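PDB 1LR0: Tol-Pal system protein TolA, which probably helps outer membrane invagination during cell division and maintains outer membrane integrity, as one of the inner-membrane components of the Tol-Pal system. Local coordinates for residues Val26-Leu37 with Arg93-Pro101; Leu37-Pro45 with Phe80-Val91. All coordinates share one frame; numbering follows the deposited sequence.

Both contacts belong to the C-terminal periplasmic domain of TolA, and both use helix 4-41, with L37 as their shared residue. Contact 1 (26-37 with 93-101) has its centre about 7 Å from the centre of the chain, and none of its nine touching residues is exposed; contact 2 (37-45 with 80-91) lies farther out, about 13 Å, and two of its thirteen are. Contact 1 has no hydrogen bond between its segments and rests on aliphatic side chains and a selenomethionine. Contact 2 buries more, 563 against 399 Å², and adds a tryptophan-serine hydrogen bond and two bridging waters where the helix gives way to loop. Contact 2 falls inside the loop of chain that contact 1 closes.

Contact 1 of 2, residues Val26-Leu37 with Arg93-Pro101; sequences VTGSLDDLIVNL and RIPEMQQLP
V26 and L100 pass side by side in opposite directions, CG1 of V26 lying 4.0 Å from CD2 of L100. One turn on, L30 divides its two methyls between partners. CD1 of L30 meets CD2 of L100 tip to tip at 3.9 Å, while CD2 of L30 lies 4.0 Å from CE of the selenomethionine M97. L33 comes next, its CD2 pressed across the aliphatic part of E96. The separation of 3.4 Å between L33 CD2 and E96 CG marks this as a tight spot; the E96 chain, bent at chi2, folds its carboxylate beside the same methyl. I34 crosses both of its partners at about a right angle: CG1 of I34 is 3.8 Å from CD1 of I94, and CD1 of I34 is 3.9 Å from M97 CE. A bend at chi2 of M97 (-76°) brings that terminal methyl to L30 and I34 together. At the end of the segment, CD1 of L37 lies 4.0 Å from CG1 of I94. The three- and four-residue spacing of these positions puts an apolar stripe on one helix face, which meets E96 and M97 of the 3-10 segment 95-99 together with I94 and L100 that flank it. This connection follows helix 78-91 and precedes helix 102-108; both elements also rest on strand 54-60, I34 on I58 and M97 on M60, while D31 forms a salt bridge with R112 of strand 111-116.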
loop_
_atom_site.group_PDB
_atom_site.type_symbol
_atom_site.label_atom_id
_atom_site.label_comp_id
_atom_site.label_asym_id
_atom_site.label_seq_id
_atom_site.Cartn_x
_atom_site.Cartn_y
_atom_site.Cartn_z
ATOM N N VAL A 26 1.199 0.167 -11.680
ATOM C CA VAL A 26 2.320 0.373 -10.791
ATOM C C VAL A 26 1.848 0.394 -9.362
ATOM O O VAL A 26 2.377 -0.264 -8.514
ATOM C CB VAL A 26 3.069 1.729 -11.140
ATOM C CG1 VAL A 26 4.059 2.094 -10.075
ATOM C CG2 VAL A 26 3.828 1.546 -12.470
ATOM N N THR A 27 0.866 1.197 -9.112
ATOM C CA THR A 27 0.310 1.338 -7.822
ATOM C C THR A 27 -0.357 0.007 -7.369
ATOM O O THR A 27 -0.320 -0.326 -6.186
ATOM C CB THR A 27 -0.659 2.540 -7.900
ATOM O OG1 THR A 27 0.144 3.745 -7.995
ATOM C CG2 THR A 27 -1.388 2.776 -6.634
ATOM N N GLY A 28 -0.907 -0.739 -8.331
ATOM C CA GLY A 28 -1.524 -2.015 -8.084
ATOM C C GLY A 28 -0.466 -2.993 -7.646
ATOM O O GLY A 28 -0.647 -3.772 -6.712
ATOM N N SER A 29 0.631 -2.997 -8.360
ATOM C CA SER A 29 1.678 -3.872 -8.106
ATOM C C SER A 29 2.359 -3.530 -6.740
ATOM O O SER A 29 2.671 -4.414 -5.924
ATOM C CB SER A 29 2.668 -3.777 -9.226
ATOM O OG SER A 29 3.818 -4.550 -8.869
ATOM N N LEU A 30 2.565 -2.262 -6.465
ATOM C CA LEU A 30 3.154 -1.903 -5.178
ATOM C C LEU A 30 2.213 -2.134 -3.950
ATOM O O LEU A 30 2.692 -2.497 -2.883
ATOM C CB LEU A 30 3.644 -0.459 -5.226
ATOM C CG LEU A 30 4.943 -0.328 -6.022
ATOM C CD1 LEU A 30 5.144 1.138 -6.429
ATOM C CD2 LEU A 30 6.194 -0.932 -5.249
ATOM N N ASP A 31 0.918 -1.908 -4.100
ATOM C CA ASP A 31 -0.048 -2.120 -3.045
ATOM C C ASP A 31 -0.141 -3.623 -2.788
ATOM O O ASP A 31 -0.256 -4.023 -1.626
ATOM C CB ASP A 31 -1.442 -1.523 -3.311
ATOM C CG ASP A 31 -1.446 0.016 -3.217
ATOM O OD1 ASP A 31 -0.393 0.623 -2.806
ATOM O OD2 ASP A 31 -2.452 0.684 -3.525
ATOM N N ASP A 32 -0.048 -4.412 -3.850
ATOM C CA ASP A 32 -0.008 -5.859 -3.722
ATOM C C ASP A 32 1.226 -6.294 -2.906
ATOM O O ASP A 32 1.096 -7.151 -2.009
ATOM C CB ASP A 32 0.049 -6.577 -5.039
ATOM C CG ASP A 32 -1.248 -6.602 -5.777
ATOM O OD1 ASP A 32 -2.304 -6.370 -5.146
ATOM O OD2 ASP A 32 -1.232 -6.908 -7.045
ATOM N N LEU A 33 2.379 -5.720 -3.239
ATOM C CA LEU A 33 3.596 -6.002 -2.498
ATOM C C LEU A 33 3.392 -5.650 -1.018
ATOM O O LEU A 33 3.675 -6.440 -0.154
ATOM C CB LEU A 33 4.808 -5.347 -3.154
ATOM C CG LEU A 33 6.167 -5.474 -2.442
ATOM C CD1 LEU A 33 6.580 -6.869 -2.592
ATOM C CD2 LEU A 33 7.163 -4.552 -3.042
ATOM N N ILE A 34 2.841 -4.494 -0.713
ATOM C CA ILE A 34 2.668 -4.137 0.682
ATOM C C ILE A 34 1.800 -5.175 1.367
ATOM O O ILE A 34 2.118 -5.730 2.426
ATOM C CB ILE A 34 2.035 -2.778 0.775
ATOM C CG1 ILE A 34 3.011 -1.689 0.331
ATOM C CG2 ILE A 34 1.538 -2.498 2.170
ATOM C CD1 ILE A 34 2.338 -0.326 0.227
ATOM N N VAL A 35 0.720 -5.504 0.694
ATOM C CA VAL A 35 -0.222 -6.429 1.276
ATOM C C VAL A 35 0.453 -7.789 1.488
ATOM O O VAL A 35 0.344 -8.378 2.578
ATOM C CB VAL A 35 -1.555 -6.518 0.413
ATOM C CG1 VAL A 35 -2.321 -7.708 0.875
ATOM C CG2 VAL A 35 -2.429 -5.245 0.678
ATOM N N ASN A 36 1.202 -8.270 0.507
ATOM C CA ASN A 36 1.826 -9.572 0.680
ATOM C C ASN A 36 2.858 -9.556 1.810
ATOM O O ASN A 36 2.944 -10.483 2.606
ATOM C CB ASN A 36 2.455 -10.061 -0.604
ATOM C CG ASN A 36 1.366 -10.666 -1.630
ATOM O OD1 ASN A 36 1.477 -11.803 -1.997
ATOM N ND2 ASN A 36 0.321 -9.924 -1.948
ATOM N N LEU A 37 3.627 -8.476 1.879
ATOM C CA LEU A 37 4.715 -8.417 2.908
ATOM C C LEU A 37 4.152 -8.334 4.308
ATOM O O LEU A 37 4.634 -9.013 5.243
ATOM C CB LEU A 37 5.665 -7.247 2.613
ATOM C CG LEU A 37 6.442 -7.365 1.292
ATOM C CD1 LEU A 37 7.297 -6.045 1.099
ATOM C CD2 LEU A 37 7.298 -8.543 1.390
ATOM N N ARG A 93 11.125 -2.594 5.839
ATOM C CA ARG A 93 11.466 -1.863 4.605
ATOM C C ARG A 93 10.925 -2.440 3.321
ATOM O O ARG A 93 10.917 -3.631 3.140
ATOM C CB ARG A 93 12.990 -1.727 4.451
ATOM C CG ARG A 93 13.805 -3.026 4.523
ATOM C CD ARG A 93 15.334 -2.826 4.565
ATOM N NE ARG A 93 15.878 -2.132 3.443
ATOM C CZ ARG A 93 16.380 -2.731 2.389
ATOM N NH1 ARG A 93 16.375 -4.027 2.313
ATOM N NH2 ARG A 93 16.933 -2.038 1.427
ATOM N N ILE A 94 10.661 -1.565 2.389
ATOM C CA ILE A 94 10.189 -1.924 1.079
ATOM C C ILE A 94 11.048 -1.187 0.060
ATOM O O ILE A 94 10.527 -0.178 -0.470
ATOM C CB ILE A 94 8.653 -1.579 0.948
ATOM C CG1 ILE A 94 7.918 -2.248 2.116
ATOM C CG2 ILE A 94 8.180 -2.167 -0.315
ATOM C CD1 ILE A 94 6.408 -2.080 2.094
ATOM N N PRO A 95 12.312 -1.628 -0.165
ATOM C CA PRO A 95 13.269 -0.915 -1.074
ATOM C C PRO A 95 12.755 -0.813 -2.532
ATOM O O PRO A 95 13.194 -0.034 -3.391
ATOM C CB PRO A 95 14.540 -1.752 -0.949
ATOM C CG PRO A 95 14.081 -3.076 -0.309
ATOM C CD PRO A 95 12.918 -2.760 0.554
ATOM N N GLU A 96 11.771 -1.663 -2.819
ATOM C CA GLU A 96 11.033 -1.598 -4.069
ATOM C C GLU A 96 10.515 -0.210 -4.278
ATOM O O GLU A 96 10.393 0.254 -5.442
ATOM C CB GLU A 96 9.890 -2.664 -4.157
ATOM C CG GLU A 96 10.385 -4.105 -4.161
ATOM C CD GLU A 96 10.711 -4.731 -2.776
ATOM O OE1 GLU A 96 10.740 -4.018 -1.749
ATOM O OE2 GLU A 96 10.921 -5.960 -2.735
HETATM N N MSE A 97 10.293 0.577 -3.218
HETATM C CA MSE A 97 9.814 1.872 -3.461
HETATM C C MSE A 97 10.820 2.703 -4.201
HETATM O O MSE A 97 10.457 3.719 -4.759
HETATM C CB MSE A 97 9.487 2.588 -2.202
HETATM C CG MSE A 97 8.442 1.928 -1.406
HETATM SE SE MSE A 97 6.647 2.318 -2.302
HETATM C CE MSE A 97 5.676 0.618 -1.626
ATOM N N GLN A 98 12.065 2.274 -4.250
ATOM C CA GLN A 98 13.085 3.156 -4.834
ATOM C C GLN A 98 12.923 3.226 -6.332
ATOM O O GLN A 98 13.612 3.973 -6.987
ATOM C CB GLN A 98 14.479 2.674 -4.508
ATOM C CG GLN A 98 14.910 2.834 -3.034
ATOM C CD GLN A 98 16.187 2.108 -2.722
ATOM O OE1 GLN A 98 17.048 1.960 -3.589
ATOM N NE2 GLN A 98 16.327 1.649 -1.482
ATOM N N GLN A 99 12.019 2.449 -6.890
ATOM C CA GLN A 99 11.757 2.430 -8.320
ATOM C C GLN A 99 10.884 3.565 -8.787
ATOM O O GLN A 99 10.757 3.814 -9.989
ATOM C CB GLN A 99 11.033 1.160 -8.621
ATOM C CG GLN A 99 11.939 -0.068 -8.263
ATOM C CD GLN A 99 11.274 -1.444 -8.524
ATOM O OE1 GLN A 99 11.923 -2.515 -8.351
ATOM N NE2 GLN A 99 9.986 -1.419 -8.922
ATOM N N LEU A 100 10.295 4.268 -7.846
ATOM C CA LEU A 100 9.469 5.391 -8.167
ATOM C C LEU A 100 10.318 6.671 -8.326
ATOM O O LEU A 100 11.211 6.904 -7.548
ATOM C CB LEU A 100 8.509 5.656 -7.029
ATOM C CG LEU A 100 7.511 4.534 -6.744
ATOM C CD1 LEU A 100 6.732 4.917 -5.595
ATOM C CD2 LEU A 100 6.613 4.395 -7.943
ATOM N N PRO A 101 9.950 7.533 -9.261
ATOM C CA PRO A 101 10.463 8.896 -9.283
ATOM C C PRO A 101 10.035 9.497 -8.011
ATOM O O PRO A 101 8.968 9.192 -7.492
ATOM C CB PRO A 101 9.636 9.572 -10.389
ATOM C CG PRO A 101 9.209 8.522 -11.237
ATOM C CD PRO A 101 8.993 7.283 -10.353
#

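Contact 2 of 2, residues Leu37-Pro45 with Phe80-Val91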
loop_
_atom_site.group_PDB
_atom_site.type_symbol
_atom_site.label_atom_id
_atom_site.label_comp_id
_atom_site.label_asym_id
_atom_site.label_seq_id
_atom_site.Cartn_x
_atom_site.Cartn_y
_atom_site.Cartn_z
ATOM N N LEU A 37 3.627 -8.476 1.879
ATOM C CA LEU A 37 4.715 -8.417 2.908
ATOM C C LEU A 37 4.152 -8.334 4.308
ATOM O O LEU A 37 4.634 -9.013 5.243
ATOM C CB LEU A 37 5.665 -7.247 2.613
ATOM C CG LEU A 37 6.442 -7.365 1.292
ATOM C CD1 LEU A 37 7.297 -6.045 1.099
ATOM C CD2 LEU A 37 7.298 -8.543 1.390
ATOM N N VAL A 38 3.072 -7.556 4.462
ATOM C CA VAL A 38 2.361 -7.434 5.737
ATOM C C VAL A 38 1.715 -8.774 6.062
ATOM O O VAL A 38 1.769 -9.227 7.166
ATOM C CB VAL A 38 1.341 -6.342 5.701
ATOM C CG1 VAL A 38 0.493 -6.305 6.948
ATOM C CG2 VAL A 38 1.982 -4.975 5.430
ATOM N N SER A 39 1.195 -9.461 5.079
ATOM C CA SER A 39 0.566 -10.738 5.361
ATOM C C SER A 39 1.600 -11.722 5.908
ATOM O O SER A 39 1.343 -12.519 6.800
ATOM C CB SER A 39 -0.033 -11.324 4.053
ATOM O OG SER A 39 -1.112 -10.528 3.555
ATOM N N GLN A 40 2.794 -11.704 5.351
ATOM C CA GLN A 40 3.813 -12.606 5.799
ATOM C C GLN A 40 4.234 -12.349 7.191
ATOM O O GLN A 40 4.527 -13.289 7.947
ATOM C CB GLN A 40 5.068 -12.371 4.977
ATOM C CG GLN A 40 5.119 -13.156 3.746
ATOM C CD GLN A 40 6.052 -12.509 2.726
ATOM O OE1 GLN A 40 5.730 -12.568 1.544
ATOM N NE2 GLN A 40 7.194 -11.932 3.174
ATOM N N GLN A 41 4.216 -11.102 7.574
ATOM C CA GLN A 41 4.516 -10.818 8.946
ATOM C C GLN A 41 3.401 -11.012 10.009
ATOM O O GLN A 41 3.632 -11.097 11.224
ATOM C CB GLN A 41 4.927 -9.406 9.143
ATOM C CG GLN A 41 6.231 -9.081 8.376
ATOM C CD GLN A 41 7.510 -9.734 9.038
ATOM O OE1 GLN A 41 7.535 -10.006 10.225
ATOM N NE2 GLN A 41 8.505 -9.969 8.265
ATOM N N TRP A 42 2.185 -11.054 9.533
ATOM C CA TRP A 42 1.041 -11.004 10.431
ATOM C C TRP A 42 0.952 -12.202 11.360
ATOM O O TRP A 42 1.042 -13.364 10.953
ATOM C CB TRP A 42 -0.233 -10.923 9.554
ATOM C CG TRP A 42 -1.524 -10.750 10.273
ATOM C CD1 TRP A 42 -1.877 -9.701 11.100
ATOM C CD2 TRP A 42 -2.706 -11.563 10.133
ATOM N NE1 TRP A 42 -3.164 -9.877 11.534
ATOM C CE2 TRP A 42 -3.698 -10.994 10.953
ATOM C CE3 TRP A 42 -3.008 -12.733 9.424
ATOM C CZ2 TRP A 42 -5.009 -11.485 11.005
ATOM C CZ3 TRP A 42 -4.296 -13.257 9.508
ATOM C CH2 TRP A 42 -5.263 -12.638 10.302
ATOM N N ARG A 43 0.667 -11.890 12.597
ATOM C CA ARG A 43 0.448 -12.909 13.644
ATOM C C ARG A 43 -0.998 -12.731 14.068
ATOM O O ARG A 43 -1.391 -11.713 14.697
ATOM C CB ARG A 43 1.394 -12.622 14.834
ATOM C CG ARG A 43 2.824 -12.636 14.324
ATOM C CD ARG A 43 3.917 -12.728 15.381
ATOM N NE ARG A 43 4.588 -14.033 15.285
ATOM C CZ ARG A 43 5.309 -14.459 14.220
ATOM N NH1 ARG A 43 5.485 -13.671 13.151
ATOM N NH2 ARG A 43 5.855 -15.684 14.234
ATOM N N ARG A 44 -1.845 -13.645 13.609
ATOM C CA ARG A 44 -3.270 -13.413 13.786
ATOM C C ARG A 44 -3.718 -13.519 15.220
ATOM O O ARG A 44 -3.346 -14.434 15.900
ATOM C CB ARG A 44 -4.059 -14.333 12.910
ATOM C CG ARG A 44 -3.896 -15.842 13.210
ATOM C CD ARG A 44 -4.277 -16.690 12.038
ATOM N NE ARG A 44 -3.293 -16.529 10.976
ATOM C CZ ARG A 44 -3.394 -17.002 9.772
ATOM N NH1 ARG A 44 -4.451 -17.723 9.392
ATOM N NH2 ARG A 44 -2.415 -16.777 8.928
ATOM N N PRO A 45 -4.554 -12.605 15.701
ATOM C CA PRO A 45 -5.100 -12.747 17.053
ATOM C C PRO A 45 -6.372 -13.566 17.051
ATOM O O PRO A 45 -7.076 -13.664 16.007
ATOM C CB PRO A 45 -5.389 -11.298 17.412
ATOM C CG PRO A 45 -5.868 -10.742 16.140
ATOM C CD PRO A 45 -5.021 -11.353 15.081
ATOM N N PHE A 80 -7.191 -7.083 16.421
ATOM C CA PHE A 80 -6.889 -7.133 14.975
ATOM C C PHE A 80 -6.236 -5.883 14.511
ATOM O O PHE A 80 -5.227 -5.927 13.832
ATOM C CB PHE A 80 -8.177 -7.404 14.117
ATOM C CG PHE A 80 -7.910 -7.344 12.689
ATOM C CD1 PHE A 80 -8.665 -6.500 11.858
ATOM C CD2 PHE A 80 -6.868 -8.085 12.166
ATOM C CE1 PHE A 80 -8.372 -6.396 10.571
ATOM C CE2 PHE A 80 -6.585 -8.024 10.842
ATOM C CZ PHE A 80 -7.337 -7.133 9.994
ATOM N N ASP A 81 -6.763 -4.727 14.921
ATOM C CA ASP A 81 -6.113 -3.489 14.570
ATOM C C ASP A 81 -4.610 -3.466 14.954
ATOM O O ASP A 81 -3.747 -3.086 14.176
ATOM C CB ASP A 81 -6.756 -2.297 15.278
ATOM C CG ASP A 81 -8.134 -1.939 14.764
ATOM O OD1 ASP A 81 -8.684 -1.029 15.414
ATOM O OD2 ASP A 81 -8.745 -2.496 13.806
ATOM N N SER A 82 -4.333 -3.834 16.195
ATOM C CA SER A 82 -2.975 -3.806 16.674
ATOM C C SER A 82 -2.139 -4.818 15.901
ATOM O O SER A 82 -0.965 -4.549 15.599
ATOM C CB SER A 82 -2.942 -4.183 18.148
ATOM O OG SER A 82 -3.541 -3.162 18.906
ATOM N N SER A 83 -2.714 -5.952 15.559
ATOM C CA SER A 83 -1.949 -6.975 14.793
ATOM C C SER A 83 -1.573 -6.514 13.385
ATOM O O SER A 83 -0.523 -6.860 12.862
ATOM C CB SER A 83 -2.761 -8.289 14.718
ATOM O OG SER A 83 -3.840 -8.215 13.761
ATOM N N ALA A 84 -2.418 -5.705 12.775
ATOM C CA ALA A 84 -2.062 -5.117 11.505
ATOM C C ALA A 84 -0.979 -4.055 11.565
ATOM O O ALA A 84 -0.058 -4.102 10.757
ATOM C CB ALA A 84 -3.302 -4.617 10.747
ATOM N N VAL A 85 -1.056 -3.179 12.552
ATOM C CA VAL A 85 -0.032 -2.175 12.775
ATOM C C VAL A 85 1.318 -2.863 13.060
ATOM O O VAL A 85 2.316 -2.516 12.456
ATOM C CB VAL A 85 -0.462 -1.253 13.935
ATOM C CG1 VAL A 85 0.690 -0.395 14.500
ATOM C CG2 VAL A 85 -1.593 -0.403 13.507
ATOM N N ALA A 86 1.323 -3.893 13.894
ATOM C CA ALA A 86 2.593 -4.580 14.217
ATOM C C ALA A 86 3.163 -5.257 13.013
ATOM O O ALA A 86 4.377 -5.265 12.766
ATOM C CB ALA A 86 2.405 -5.584 15.395
ATOM N N ALA A 87 2.284 -5.830 12.190
ATOM C CA ALA A 87 2.727 -6.512 11.005
ATOM C C ALA A 87 3.369 -5.510 10.026
ATOM O O ALA A 87 4.413 -5.832 9.408
ATOM C CB ALA A 87 1.554 -7.315 10.269
ATOM N N VAL A 88 2.759 -4.336 9.874
ATOM C CA VAL A 88 3.330 -3.358 9.007
ATOM C C VAL A 88 4.772 -3.039 9.493
ATOM O O VAL A 88 5.671 -2.944 8.692
ATOM C CB VAL A 88 2.520 -2.036 8.913
ATOM C CG1 VAL A 88 3.257 -0.931 8.106
ATOM C CG2 VAL A 88 1.150 -2.386 8.141
ATOM N N ARG A 89 4.847 -2.618 10.746
ATOM C CA ARG A 89 6.206 -2.227 11.311
ATOM C C ARG A 89 7.235 -3.366 11.125
ATOM O O ARG A 89 8.431 -3.167 10.807
ATOM C CB ARG A 89 6.100 -1.789 12.757
ATOM C CG ARG A 89 5.153 -0.702 13.066
ATOM C CD ARG A 89 5.528 0.521 12.311
ATOM N NE ARG A 89 6.890 0.984 12.665
ATOM C CZ ARG A 89 7.164 1.852 13.616
ATOM N NH1 ARG A 89 6.222 2.463 14.343
ATOM N NH2 ARG A 89 8.422 2.131 13.795
ATOM N N ASN A 90 6.807 -4.607 11.281
ATOM C CA ASN A 90 7.663 -5.692 11.156
ATOM C C ASN A 90 8.186 -5.947 9.737
ATOM O O ASN A 90 9.171 -6.670 9.546
ATOM C CB ASN A 90 6.965 -6.887 11.747
ATOM C CG ASN A 90 7.008 -6.914 13.236
ATOM O OD1 ASN A 90 7.925 -6.395 13.844
ATOM N ND2 ASN A 90 6.013 -7.556 13.838
ATOM N N VAL A 91 7.538 -5.395 8.729
ATOM C CA VAL A 91 8.024 -5.587 7.405
ATOM C C VAL A 91 9.355 -4.870 7.282
ATOM O O VAL A 91 10.225 -5.336 6.555
ATOM C CB VAL A 91 7.093 -4.981 6.414
ATOM C CG1 VAL A 91 7.694 -4.808 5.108
ATOM C CG2 VAL A 91 5.761 -5.767 6.328
HETATM O O HOH W 1 3.652 -9.049 13.288
HETATM O O HOH W 2 0.905 -9.072 13.744
#
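W42 donates its indole N-H to S83: NE1 of W42 lies 2.9 Å from OG of S83, the N-H...O angle is 156°, and the hydroxyl sits near the ring plane. CG of W42 is anti to the backbone N (chi1 -175°), which turns the pyrrole edge to the helix. On the benzo side, CZ2 of W42 approaches CE2 of F80 at 3.8 Å, the two side chains crossing at about a right angle. V38 supplies the aliphatic part, with CG1 of V38 3.6 Å from the methyl CB of A87 and its CG2 packed on V88 and V91. L37 adds its carbonyl O and CB, both against V91. Q41 lies along A87, N90 and V91, with CB of Q41 3.6 Å from A87 O and its amide plane turned well away from that of N90.

The axes of helical segments 37-41 and 80-91 approach to 8.0 Å, at 110° between their directions. A87, which has only a methyl, faces V38 and W42, consistent with the close approach. The pair belongs to the TonB-like C-terminal fold, in which helices pack on a three-stranded antiparallel sheet; V88 and F80 reach I58 and V54 of strand 54-60.

In the second shell, S83 OG is itself a donor to F80 O, 2.7 Å away in the carbonyl plane on a lone pair, and that oxygen also accepts A84 N. The tryptophan N-H is thereby joined to the helix backbone through an oriented hydroxyl. One water links Q41 O to N90 ND2, and another, 2.8 Å from S83 O, accepts from R43 N. Farther out, L121 of helix 118-123 packs against V38 and W42, and D77 OD2 accepts the F80 backbone N-H.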